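Local coordinates for protein angiogenin-1 (Salmo salar, PDB 7BFK) that probably cleaves RNA as a secreted endonuclease of the pancreatic ribonuclease family, at residues Gln13-Met19 with Asn44-Asn50; Met28-Leu33 with His89-Tyr94. One frame throughout, in Å; residues are numbered along the deposited sequence.

Contact 1 (Gln13-Met19 with Asn44-Asn50); sequences QHVDGEM and NTFILAN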
ATOM      1  N   GLN A  13       5.810   1.411  -2.012  1.00 28.17           N
ATOM      2  CA  GLN A  13       4.429   1.477  -2.556  1.00 29.60           C
ATOM      3  C   GLN A  13       3.364   1.768  -1.472  1.00 32.03           C
ATOM      4  O   GLN A  13       2.389   2.448  -1.813  1.00 29.57           O
ATOM      5  CB  GLN A  13       4.104   0.143  -3.203  1.00 31.80           C
ATOM      6  CG  GLN A  13       2.759   0.110  -3.889  1.00 41.11           C
ATOM      7  CD  GLN A  13       2.753  -0.971  -4.936  1.00 47.01           C
ATOM      8  OE1 GLN A  13       2.046  -1.965  -4.829  1.00 56.36           O
ATOM      9  NE2 GLN A  13       3.606  -0.802  -5.930  1.00 48.98           N
ATOM     10  N   HIS A  14       3.529   1.298  -0.226  1.00 30.02           N
ATOM     11  CA  HIS A  14       2.412   1.306   0.757  1.00 28.22           C
ATOM     12  C   HIS A  14       2.736   1.852   2.146  1.00 32.17           C
ATOM     13  O   HIS A  14       1.804   1.835   2.955  1.00 32.41           O
ATOM     14  CB  HIS A  14       1.876  -0.120   0.940  1.00 27.49           C
ATOM     15  CG  HIS A  14       1.262  -0.688  -0.289  1.00 25.70           C
ATOM     16  ND1 HIS A  14       0.103  -0.180  -0.826  1.00 23.97           N
ATOM     17  CD2 HIS A  14       1.605  -1.733  -1.064  1.00 26.73           C
ATOM     18  CE1 HIS A  14      -0.196  -0.846  -1.915  1.00 27.93           C
ATOM     19  NE2 HIS A  14       0.697  -1.805  -2.075  1.00 25.67           N
ATOM     20  N   VAL A  15       3.957   2.276   2.477  1.00 27.50           N
ATOM     21  CA  VAL A  15       4.216   2.731   3.876  1.00 29.32           C
ATOM     22  C   VAL A  15       4.777   4.170   3.859  1.00 31.42           C
ATOM     23  O   VAL A  15       5.907   4.355   3.363  1.00 33.56           O
ATOM     24  CB  VAL A  15       5.118   1.734   4.627  1.00 29.28           C
ATOM     25  CG1 VAL A  15       5.402   2.166   6.048  1.00 31.19           C
ATOM     26  CG2 VAL A  15       4.535   0.320   4.611  1.00 30.26           C
ATOM     27  N   ASP A  16       4.015   5.141   4.387  1.00 31.37           N
ATOM     28  CA  ASP A  16       4.422   6.576   4.469  1.00 31.20           C
ATOM     29  C   ASP A  16       3.743   7.260   5.664  1.00 32.04           C
ATOM     30  O   ASP A  16       2.562   7.688   5.553  1.00 33.36           O
ATOM     31  CB  ASP A  16       4.158   7.317   3.156  1.00 33.62           C
ATOM     32  CG  ASP A  16       4.564   8.785   3.196  1.00 36.12           C
ATOM     33  OD1 ASP A  16       5.218   9.193   4.177  1.00 39.92           O
ATOM     34  OD2 ASP A  16       4.208   9.499   2.262  1.00 37.14           O
ATOM     35  N   GLY A  17       4.483   7.377   6.765  1.00 32.50           N
ATOM     36  CA  GLY A  17       4.035   8.006   8.017  1.00 36.05           C
ATOM     37  C   GLY A  17       3.604   9.455   7.827  1.00 37.30           C
ATOM     38  O   GLY A  17       2.825   9.914   8.635  1.00 36.91           O
ATOM     39  N   GLU A  18       4.050  10.128   6.765  1.00 41.64           N
ATOM     40  CA  GLU A  18       3.743  11.569   6.510  1.00 47.28           C
ATOM     41  C   GLU A  18       2.761  11.728   5.342  1.00 46.77           C
ATOM     42  O   GLU A  18       2.554  12.865   4.899  1.00 43.10           O
ATOM     43  CB  GLU A  18       5.046  12.335   6.242  1.00 53.95           C
ATOM     44  CG  GLU A  18       6.025  12.287   7.411  1.00 55.91           C
ATOM     45  CD  GLU A  18       7.395  12.916   7.149  1.00 69.01           C
ATOM     46  OE1 GLU A  18       7.599  13.473   6.048  1.00 71.07           O
ATOM     47  OE2 GLU A  18       8.262  12.844   8.048  1.00 69.09           O
ATOM     48  N   MET A  19       2.120  10.653   4.879  1.00 40.34           N
ATOM     49  CA  MET A  19       1.163  10.751   3.750  1.00 35.63           C
ATOM     50  C   MET A  19      -0.113  11.483   4.200  1.00 34.22           C
ATOM     51  O   MET A  19      -0.513  11.324   5.370  1.00 38.05           O
ATOM     52  CB  MET A  19       0.794   9.353   3.229  1.00 37.37           C
ATOM     53  CG  MET A  19      -0.135   9.384   2.067  1.00 37.14           C
ATOM     54  SD  MET A  19       0.563  10.229   0.644  1.00 39.24           S
ATOM     55  CE  MET A  19      -0.834  10.143  -0.475  1.00 36.86           C
ATOM     56  N   ASN A  44      -4.507   3.202  -4.772  1.00 26.64           N
ATOM     57  CA  ASN A  44      -3.347   2.808  -3.951  1.00 25.97           C
ATOM     58  C   ASN A  44      -3.610   3.257  -2.528  1.00 24.57           C
ATOM     59  O   ASN A  44      -4.051   4.380  -2.346  1.00 27.78           O
ATOM     60  CB  ASN A  44      -2.021   3.336  -4.464  1.00 28.69           C
ATOM     61  CG  ASN A  44      -0.872   2.559  -3.867  1.00 27.89           C
ATOM     62  OD1 ASN A  44      -0.596   1.458  -4.318  1.00 27.99           O
ATOM     63  ND2 ASN A  44      -0.186   3.153  -2.896  1.00 27.55           N
ATOM     64  N   THR A  45      -3.361   2.367  -1.577  1.00 23.83           N
ATOM     65  CA  THR A  45      -3.533   2.603  -0.130  1.00 24.70           C
ATOM     66  C   THR A  45      -2.145   2.728   0.532  1.00 24.73           C
ATOM     67  O   THR A  45      -1.296   1.808   0.362  1.00 25.73           O
ATOM     68  CB  THR A  45      -4.395   1.502   0.489  1.00 23.35           C
ATOM     69  OG1 THR A  45      -5.576   1.331  -0.310  1.00 24.82           O
ATOM     70  CG2 THR A  45      -4.749   1.781   1.926  1.00 23.64           C
ATOM     71  N   PHE A  46      -1.965   3.799   1.283  1.00 23.25           N
ATOM     72  CA  PHE A  46      -0.751   4.129   2.067  1.00 25.60           C
ATOM     73  C   PHE A  46      -1.041   3.947   3.556  1.00 25.30           C
ATOM     74  O   PHE A  46      -2.082   4.410   4.027  1.00 25.70           O
ATOM     75  CB  PHE A  46      -0.305   5.563   1.770  1.00 30.25           C
ATOM     76  CG  PHE A  46       0.023   5.825   0.323  1.00 28.47           C
ATOM     77  CD1 PHE A  46      -0.967   6.227  -0.560  1.00 29.95           C
ATOM     78  CD2 PHE A  46       1.317   5.666  -0.158  1.00 32.50           C
ATOM     79  CE1 PHE A  46      -0.669   6.468  -1.894  1.00 32.42           C
ATOM     80  CE2 PHE A  46       1.611   5.894  -1.495  1.00 31.58           C
ATOM     81  CZ  PHE A  46       0.613   6.289  -2.360  1.00 31.67           C
ATOM     82  N   ILE A  47      -0.145   3.253   4.260  1.00 24.86           N
ATOM     83  CA  ILE A  47      -0.220   3.032   5.730  1.00 24.99           C
ATOM     84  C   ILE A  47       0.635   4.099   6.423  1.00 25.58           C
ATOM     85  O   ILE A  47       1.814   4.243   6.076  1.00 25.46           O
ATOM     86  CB  ILE A  47       0.244   1.620   6.106  1.00 25.33           C
ATOM     87  CG1 ILE A  47      -0.484   0.540   5.302  1.00 24.65           C
ATOM     88  CG2 ILE A  47       0.082   1.399   7.598  1.00 27.36           C
ATOM     89  CD1 ILE A  47       0.188  -0.793   5.376  1.00 25.06           C
ATOM     90  N   LEU A  48       0.068   4.798   7.394  1.00 27.07           N
ATOM     91  CA  LEU A  48       0.803   5.837   8.162  1.00 31.67           C
ATOM     92  C   LEU A  48       1.427   5.174   9.387  1.00 31.96           C
ATOM     93  O   LEU A  48       0.845   5.270  10.455  1.00 31.68           O
ATOM     94  CB  LEU A  48      -0.156   6.974   8.534  1.00 34.24           C
ATOM     95  CG  LEU A  48      -0.448   7.978   7.415  1.00 36.35           C
ATOM     96  CD1 LEU A  48      -1.121   7.322   6.224  1.00 37.16           C
ATOM     97  CD2 LEU A  48      -1.298   9.148   7.913  1.00 42.41           C
ATOM     98  N   ALA A  49       2.582   4.535   9.212  1.00 27.51           N
ATOM     99  CA  ALA A  49       3.271   3.762  10.255  1.00 33.68           C
ATOM    100  C   ALA A  49       4.740   3.572   9.881  1.00 33.57           C
ATOM    101  O   ALA A  49       5.122   3.908   8.745  1.00 32.92           O
ATOM    102  CB  ALA A  49       2.573   2.429  10.421  1.00 38.89           C
ATOM    103  N   ASN A  50       5.536   3.073  10.817  1.00 36.75           N
ATOM    104  CA  ASN A  50       6.961   2.778  10.554  1.00 37.23           C
ATOM    105  C   ASN A  50       7.021   1.341  10.042  1.00 34.91           C
ATOM    106  O   ASN A  50       6.138   0.534  10.318  1.00 32.51           O
ATOM    107  CB  ASN A  50       7.850   3.115  11.754  1.00 44.24           C
ATOM    108  CG  ASN A  50       7.999   2.022  12.792  1.00 57.83           C
ATOM    109  OD1 ASN A  50       7.407   0.954  12.688  1.00 67.29           O
ATOM    110  ND2 ASN A  50       8.814   2.286  13.805  1.00 70.70           N
TER
HETATM  111  O   HOH W   1       6.896   5.545   7.488  1.00 47.53           O
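Gln-13 turns its backbone oxygen to Asn-44, whose ND2 meets Gln-13 O at 2.9 Å, nearly in line with the carbonyl bond; the other end of that amide, OD1, is taken by Lys-41. Next along the chain, His-14 presents its ring edge: ND1 donates to Thr-45 O over 2.7 Å in an almost straight bond (174°) lying in the ring plane. Replacing His-14 with alanine would probably leave the Thr-45 carbonyl without this donor. Such a histidine on the N-terminal helix, held by a backbone carbonyl of the neighbouring strand, is familiar from the pancreatic ribonuclease fold. The main chain then runs beside the strand in a single beta bridge of Val-15 with Ile-47, made by Ile-47 N to His-14 O and Asp-16 N to Ile-47 O. Asp-16 opens a type I beta turn to Met-19, and its OD1 accepts from Glu-18 N, above the carboxylate plane, closing an Asx turn. A water links Gly-17 N to Ala-49 O. At Met-19, CG lies anti to the backbone N (chi1 -178°) and the chain bends at chi2, laying SD over the face of Phe-46, 4.5 Å from the ring centroid, while Met-19 CB rests 4.1 Å from Leu-48 CD1.

Contact 2 (Met28-Leu33 with His89-Tyr94); sequences MEILNL and HPNCTY
Met-28 runs across Tyr-94 nearly perpendicular to it, the methionine chain lying over the tyrosine ring. Met-28 CG stands above the ring centre, 3.6 Å from the centroid and only 4° off the ring normal, in a CH-pi contact. Bends at chi2 and chi3 fold the chain back, so that SD stays above the same face at a longer 4.7 Å from the centroid and CE comes down near the phenol end, 3.7 Å from Tyr-94 OH. Asn-32 reaches out from the helix to face the oncoming tyrosine and meets it at the ring edge. Its ND2 donates to Tyr-94 OH over 2.9 Å, a nearly straight bond within the amide plane, with amide and ring tilted 28° against each other. Both groups also grip the backbone of Lys-41, since Asn-32 OD1 accepts from its N and Tyr-94 OH bonds to its O. In this way helix 24-32 is joined to the start of strand 93-108 through the loop that follows the helix, the same loop whose Cys-40 is disulfide-bonded to Cys-92; the SG of Cys-92 lies 3.6 Å from Asn-32 ND2. A second pair of flat groups, His-89 and Glu-29, also meets edge-on, with ring and carboxylate planes 43° apart. Glu-29 CG is anti to the backbone N, which brings the chain up to the edge of the imidazole; OE1 then takes the NE2 hydrogen over 2.7 Å, in the ring plane and on its anti lone pair, and the negative charge would probably help stabilise a protonated ring. Leu-33 CD2 covers one face of that imidazole, 3.8 Å from its centroid, and Pro-90, which follows a cis peptide bond, covers the opposite face with CB.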
ATOM      1  N   MET A  28       1.004   9.342  -6.389  1.00 40.13           N
ATOM      2  CA  MET A  28       0.536   8.437  -7.472  1.00 40.51           C
ATOM      3  C   MET A  28       1.405   8.657  -8.719  1.00 44.06           C
ATOM      4  O   MET A  28       1.743   7.665  -9.384  1.00 43.46           O
ATOM      5  CB  MET A  28      -0.944   8.647  -7.815  1.00 44.92           C
ATOM      6  CG  MET A  28      -1.896   8.257  -6.699  1.00 36.71           C
ATOM      7  SD  MET A  28      -1.599   6.570  -6.042  1.00 34.42           S
ATOM      8  CE  MET A  28      -1.830   5.589  -7.518  1.00 31.52           C
ATOM      9  N   GLU A  29       1.771   9.907  -9.024  1.00 48.07           N
ATOM     10  CA  GLU A  29       2.634  10.204 -10.195  1.00 50.41           C
ATOM     11  C   GLU A  29       3.880   9.314 -10.085  1.00 44.51           C
ATOM     12  O   GLU A  29       4.229   8.625 -11.076  1.00 43.92           O
ATOM     13  CB  GLU A  29       2.995  11.687 -10.250  1.00 57.36           C
ATOM     14  CG  GLU A  29       3.500  12.125 -11.607  1.00 66.54           C
ATOM     15  CD  GLU A  29       3.984  13.564 -11.672  1.00 68.09           C
ATOM     16  OE1 GLU A  29       3.967  14.135 -12.778  1.00 69.32           O
ATOM     17  OE2 GLU A  29       4.390  14.098 -10.621  1.00 64.83           O
ATOM     18  N   ILE A  30       4.487   9.285  -8.900  1.00 43.95           N
ATOM     19  CA  ILE A  30       5.696   8.465  -8.585  1.00 47.15           C
ATOM     20  C   ILE A  30       5.436   6.998  -8.951  1.00 46.07           C
ATOM     21  O   ILE A  30       6.273   6.416  -9.638  1.00 40.60           O
ATOM     22  CB  ILE A  30       6.098   8.614  -7.105  1.00 54.39           C
ATOM     23  CG1 ILE A  30       6.426  10.066  -6.737  1.00 58.40           C
ATOM     24  CG2 ILE A  30       7.239   7.674  -6.766  1.00 51.41           C
ATOM     25  CD1 ILE A  30       7.354  10.760  -7.708  1.00 69.01           C
ATOM     26  N   LEU A  31       4.335   6.407  -8.470  1.00 41.34           N
ATOM     27  CA  LEU A  31       3.957   5.005  -8.788  1.00 40.81           C
ATOM     28  C   LEU A  31       3.665   4.856 -10.290  1.00 38.91           C
ATOM     29  O   LEU A  31       4.111   3.869 -10.879  1.00 46.11           O
ATOM     30  CB  LEU A  31       2.718   4.597  -7.980  1.00 40.07           C
ATOM     31  CG  LEU A  31       2.906   4.419  -6.477  1.00 44.53           C
ATOM     32  CD1 LEU A  31       1.583   4.026  -5.830  1.00 42.90           C
ATOM     33  CD2 LEU A  31       3.984   3.378  -6.160  1.00 46.63           C
ATOM     34  N   ASN A  32       2.915   5.781 -10.882  1.00 41.13           N
ATOM     35  CA  ASN A  32       2.447   5.660 -12.293  1.00 39.72           C
ATOM     36  C   ASN A  32       3.633   5.720 -13.267  1.00 47.29           C
ATOM     37  O   ASN A  32       3.605   4.962 -14.271  1.00 47.93           O
ATOM     38  CB  ASN A  32       1.367   6.691 -12.607  1.00 39.36           C
ATOM     39  CG  ASN A  32       0.068   6.378 -11.889  1.00 41.24           C
ATOM     40  OD1 ASN A  32      -0.164   5.239 -11.517  1.00 37.35           O
ATOM     41  ND2 ASN A  32      -0.780   7.372 -11.712  1.00 41.80           N
ATOM     42  N   LEU A  33       4.634   6.556 -12.981  1.00 53.48           N
ATOM     43  CA  LEU A  33       5.832   6.738 -13.857  1.00 58.06           C
ATOM     44  C   LEU A  33       6.620   5.430 -13.989  1.00 60.13           C
ATOM     45  O   LEU A  33       7.400   5.332 -14.942  1.00 65.28           O
ATOM     46  CB  LEU A  33       6.715   7.850 -13.286  1.00 61.60           C
ATOM     47  CG  LEU A  33       6.152   9.263 -13.414  1.00 63.63           C
ATOM     48  CD1 LEU A  33       6.903  10.233 -12.517  1.00 69.93           C
ATOM     49  CD2 LEU A  33       6.182   9.729 -14.864  1.00 64.01           C
ATOM     50  N   HIS A  89      -0.587   8.696 -17.409  1.00 49.12           N
ATOM     51  CA  HIS A  89       0.156   9.904 -16.980  1.00 54.28           C
ATOM     52  C   HIS A  89       0.428  10.700 -18.251  1.00 59.19           C
ATOM     53  O   HIS A  89       0.710  10.110 -19.285  1.00 60.12           O
ATOM     54  CB  HIS A  89       1.433   9.502 -16.233  1.00 55.87           C
ATOM     55  CG  HIS A  89       2.213  10.648 -15.685  1.00 56.49           C
ATOM     56  ND1 HIS A  89       3.241  11.243 -16.388  1.00 62.91           N
ATOM     57  CD2 HIS A  89       2.123  11.311 -14.513  1.00 57.66           C
ATOM     58  CE1 HIS A  89       3.751  12.220 -15.671  1.00 66.22           C
ATOM     59  NE2 HIS A  89       3.082  12.286 -14.517  1.00 65.66           N
ATOM     60  N   PRO A  90       0.335  12.044 -18.237  1.00 60.89           N
ATOM     61  CA  PRO A  90       0.026  12.803 -17.031  1.00 55.66           C
ATOM     62  C   PRO A  90      -1.420  13.296 -16.899  1.00 51.97           C
ATOM     63  O   PRO A  90      -1.609  14.353 -16.327  1.00 51.86           O
ATOM     64  CB  PRO A  90       0.953  14.001 -17.272  1.00 60.19           C
ATOM     65  CG  PRO A  90       0.775  14.283 -18.762  1.00 57.97           C
ATOM     66  CD  PRO A  90       0.575  12.919 -19.398  1.00 59.12           C
ATOM     67  N   ASN A  91      -2.397  12.525 -17.387  1.00 47.70           N
ATOM     68  CA  ASN A  91      -3.826  12.930 -17.404  1.00 49.88           C
ATOM     69  C   ASN A  91      -4.600  12.219 -16.282  1.00 49.82           C
ATOM     70  O   ASN A  91      -5.855  12.213 -16.341  1.00 48.99           O
ATOM     71  CB  ASN A  91      -4.447  12.630 -18.766  1.00 52.71           C
ATOM     72  CG  ASN A  91      -3.647  13.222 -19.905  1.00 59.17           C
ATOM     73  OD1 ASN A  91      -3.034  14.279 -19.758  1.00 62.71           O
ATOM     74  ND2 ASN A  91      -3.639  12.545 -21.040  1.00 60.84           N
ATOM     75  N   CYS A  92      -3.887  11.634 -15.318  1.00 51.02           N
ATOM     76  CA  CYS A  92      -4.464  10.913 -14.153  1.00 49.89           C
ATOM     77  C   CYS A  92      -5.014  11.926 -13.152  1.00 46.58           C
ATOM     78  O   CYS A  92      -4.306  12.891 -12.834  1.00 47.56           O
ATOM     79  CB  CYS A  92      -3.425  10.069 -13.419  1.00 49.24           C
ATOM     80  SG  CYS A  92      -2.555   8.856 -14.443  1.00 49.68           S
ATOM     81  N   THR A  93      -6.229  11.711 -12.671  1.00 42.64           N
ATOM     82  CA  THR A  93      -6.854  12.516 -11.593  1.00 42.84           C
ATOM     83  C   THR A  93      -7.220  11.574 -10.436  1.00 41.64           C
ATOM     84  O   THR A  93      -7.750  10.452 -10.714  1.00 39.04           O
ATOM     85  CB  THR A  93      -8.054  13.307 -12.122  1.00 47.74           C
ATOM     86  OG1 THR A  93      -8.599  14.059 -11.038  1.00 57.37           O
ATOM     87  CG2 THR A  93      -9.120  12.426 -12.717  1.00 47.60           C
ATOM     88  N   TYR A  94      -6.943  11.996  -9.199  1.00 40.09           N
ATOM     89  CA  TYR A  94      -7.169  11.211  -7.962  1.00 40.79           C
ATOM     90  C   TYR A  94      -7.924  12.030  -6.921  1.00 44.13           C
ATOM     91  O   TYR A  94      -7.832  13.248  -6.886  1.00 46.84           O
ATOM     92  CB  TYR A  94      -5.841  10.713  -7.381  1.00 39.54           C
ATOM     93  CG  TYR A  94      -5.171   9.670  -8.239  1.00 35.76           C
ATOM     94  CD1 TYR A  94      -5.547   8.338  -8.164  1.00 36.25           C
ATOM     95  CD2 TYR A  94      -4.192  10.013  -9.147  1.00 36.09           C
ATOM     96  CE1 TYR A  94      -4.974   7.378  -8.977  1.00 35.48           C
ATOM     97  CE2 TYR A  94      -3.600   9.065  -9.957  1.00 36.72           C
ATOM     98  CZ  TYR A  94      -3.982   7.739  -9.866  1.00 35.92           C
ATOM     99  OH  TYR A  94      -3.404   6.798 -10.670  1.00 32.95           O
TER

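How the contacts relate
The centre of contact 1 lies about 7 Å from that of the chain and the centre of contact 2 about 15 Å, with 17 Å between them. Both are partly buried, but contact 1 has the larger share of buried residues. In contact 1 every direct hydrogen bond across ends on a backbone carbonyl, two of them from side chains; in contact 2 both such bonds join side chains. Each also has a methionine lying over an aromatic ring. Helix 24-32 connects them: Leu-31 CD1 packs 3.5 Å from Asn-44 CG, and Met-28 SD 3.6 Å from Asn-44 CB. Both reach the same antiparallel sheet, through strands 43-47 and 93-108, and Lys-41 has partners in each.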